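Long-range contact in isoform A of Peptidoglycan-recognition protein LB (Drosophila melanogaster, PDB 7NSZ), which hydrolyses the amide link between N-acetylmuramoyl and L-amino acid residues of bacterial peptidoglycan as a zinc-dependent amidase of fly innate immunity: residues 80-85 and 94-99. The protein carries 1 engineered substitution. Residues are numbered along the deposited sequence; the frame is centred on the assembly and turned at random.
Engineered in segment 80-85: F80 (natural residue Tyr).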
loop_
_atom_site.group_PDB
_atom_site.type_symbol
_atom_site.label_atom_id
_atom_site.label_comp_id
_atom_site.label_asym_id
_atom_site.label_seq_id
_atom_site.Cartn_x
_atom_site.Cartn_y
_atom_site.Cartn_z
ATOM N N PHE A 80 5.106 -2.916 3.057
ATOM C CA PHE A 80 3.751 -2.733 2.505
ATOM C C PHE A 80 3.099 -4.068 2.170
ATOM O O PHE A 80 3.773 -5.061 1.777
ATOM C CB PHE A 80 3.846 -1.854 1.255
ATOM C CG PHE A 80 4.507 -0.533 1.518
ATOM C CD1 PHE A 80 3.887 0.423 2.332
ATOM C CD2 PHE A 80 5.718 -0.202 0.944
ATOM C CE1 PHE A 80 4.479 1.654 2.584
ATOM C CE2 PHE A 80 6.294 1.025 1.179
ATOM C CZ PHE A 80 5.691 1.945 2.039
ATOM N N SER A 81 1.797 -4.070 2.186
ATOM C CA SER A 81 0.991 -5.245 1.768
ATOM C C SER A 81 1.060 -5.425 0.259
ATOM O O SER A 81 1.182 -6.560 -0.254
ATOM C CB SER A 81 -0.419 -5.094 2.200
ATOM O OG SER A 81 -0.543 -4.751 3.591
ATOM N N PHE A 82 0.920 -4.299 -0.458
ATOM C CA PHE A 82 0.860 -4.268 -1.938
ATOM C C PHE A 82 1.474 -2.975 -2.459
ATOM O O PHE A 82 1.407 -1.936 -1.738
ATOM C CB PHE A 82 -0.570 -4.354 -2.499
ATOM C CG PHE A 82 -1.237 -5.666 -2.190
ATOM C CD1 PHE A 82 -2.000 -5.812 -1.069
ATOM C CD2 PHE A 82 -1.108 -6.750 -3.024
ATOM C CE1 PHE A 82 -2.548 -7.032 -0.726
ATOM C CE2 PHE A 82 -1.649 -7.992 -2.674
ATOM C CZ PHE A 82 -2.392 -8.104 -1.536
ATOM N N GLY A 83 2.060 -2.992 -3.634
ATOM C CA GLY A 83 2.481 -1.785 -4.343
ATOM C C GLY A 83 1.727 -1.647 -5.627
ATOM O O GLY A 83 1.230 -2.636 -6.217
ATOM N N ILE A 84 1.621 -0.413 -6.089
ATOM C CA ILE A 84 0.977 -0.035 -7.361
ATOM C C ILE A 84 1.987 0.697 -8.226
ATOM O O ILE A 84 2.579 1.707 -7.767
ATOM C CB ILE A 84 -0.238 0.859 -7.106
ATOM C CG1 ILE A 84 -1.200 0.340 -6.045
ATOM C CG2 ILE A 84 -0.943 1.181 -8.419
ATOM C CD1 ILE A 84 -1.921 -0.807 -6.420
ATOM N N GLY A 85 2.185 0.226 -9.445
ATOM C CA GLY A 85 3.097 0.906 -10.374
ATOM C C GLY A 85 2.342 1.813 -11.349
ATOM O O GLY A 85 1.147 1.677 -11.543
ATOM N N ARG A 94 3.762 -7.958 1.266
ATOM C CA ARG A 94 3.461 -8.988 2.288
ATOM C C ARG A 94 2.155 -9.688 1.993
ATOM O O ARG A 94 1.977 -10.826 2.476
ATOM C CB ARG A 94 3.429 -8.362 3.670
ATOM C CG ARG A 94 4.747 -7.737 4.056
ATOM C CD ARG A 94 4.937 -7.510 5.533
ATOM N NE ARG A 94 6.115 -6.729 5.806
ATOM C CZ ARG A 94 6.722 -6.629 6.970
ATOM N NH1 ARG A 94 6.105 -7.080 8.059
ATOM N NH2 ARG A 94 7.878 -6.025 7.025
ATOM N N GLY A 95 1.214 -9.032 1.323
ATOM C CA GLY A 95 -0.067 -9.674 0.992
ATOM C C GLY A 95 -1.089 -9.520 2.084
ATOM O O GLY A 95 -0.881 -8.839 3.089
ATOM N N PHE A 96 -2.254 -10.089 1.828
ATOM C CA PHE A 96 -3.388 -10.001 2.765
ATOM C C PHE A 96 -3.151 -10.835 4.026
ATOM O O PHE A 96 -2.551 -11.904 3.955
ATOM C CB PHE A 96 -4.671 -10.467 2.094
ATOM C CG PHE A 96 -5.140 -9.588 0.964
ATOM C CD1 PHE A 96 -5.245 -10.065 -0.318
ATOM C CD2 PHE A 96 -5.619 -8.342 1.259
ATOM C CE1 PHE A 96 -5.751 -9.242 -1.316
ATOM C CE2 PHE A 96 -6.136 -7.507 0.269
ATOM C CZ PHE A 96 -6.189 -7.968 -1.023
ATOM N N ASN A 97 -3.555 -10.316 5.165
ATOM C CA ASN A 97 -3.574 -11.015 6.472
ATOM C C ASN A 97 -2.158 -11.315 6.929
ATOM O O ASN A 97 -1.977 -12.206 7.776
ATOM C CB ASN A 97 -4.436 -12.280 6.424
ATOM C CG ASN A 97 -5.901 -11.939 6.494
ATOM O OD1 ASN A 97 -6.498 -11.623 5.486
ATOM N ND2 ASN A 97 -6.443 -11.923 7.707
ATOM N N VAL A 98 -1.199 -10.535 6.499
ATOM C CA VAL A 98 0.193 -10.617 7.000
ATOM C C VAL A 98 0.487 -9.317 7.707
ATOM O O VAL A 98 0.173 -8.183 7.176
ATOM C CB VAL A 98 1.241 -10.896 5.911
ATOM C CG1 VAL A 98 2.659 -10.722 6.380
ATOM C CG2 VAL A 98 1.010 -12.265 5.320
ATOM N N ILE A 99 1.028 -9.344 8.895
ATOM C CA ILE A 99 1.338 -8.145 9.675
ATOM C C ILE A 99 2.373 -7.347 8.903
ATOM O O ILE A 99 3.445 -7.878 8.536
ATOM C CB ILE A 99 1.830 -8.511 11.088
ATOM C CG1 ILE A 99 0.725 -9.278 11.838
ATOM C CG2 ILE A 99 2.250 -7.260 11.823
ATOM C CD1 ILE A 99 1.043 -9.634 13.281
HETATM O O HOH W 1 0.337 -7.039 4.742
#
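The ring of F82 turns its CE1–CZ edge onto one face of F96, an edge-to-face pair with centroids 4.7 Å apart and planes at 55°. F82 CG lies beside its backbone N, anti to the carbonyl carbon (chi1 -65°), which swings the ring toward F96. F82 CE1 sits over the centre of the F96 ring, while F82 CZ also approaches G95 CA, at 3.8 Å. F96 stacks with Y144 as well, and L135 of helix 126-142 touches both F82 and F96; an alanine in place of F96 would probably leave the F82 edge without its aromatic face and open a gap beside that helix. R94 NH1 donates to I99 O at 2.8 Å, the oxygen lying at the guanidinium edge and nearly in its plane; NE and NH2 bond to I78 O and D77 O, which fixes the group's rotation. R94 N bonds to F80 O and G95 N to S81 O, both at 2.9 Å. A water bridges S81 OG, G95 O and V98 O across the type II turn G95–V98, while S81 OG also bonds to G112 N. The contact continues the pairing of antiparallel hairpin 82-84/90-92 beyond its open end in the mixed amidase sheet, beside the zinc site, where engineered F80 meets the zinc ligand H44.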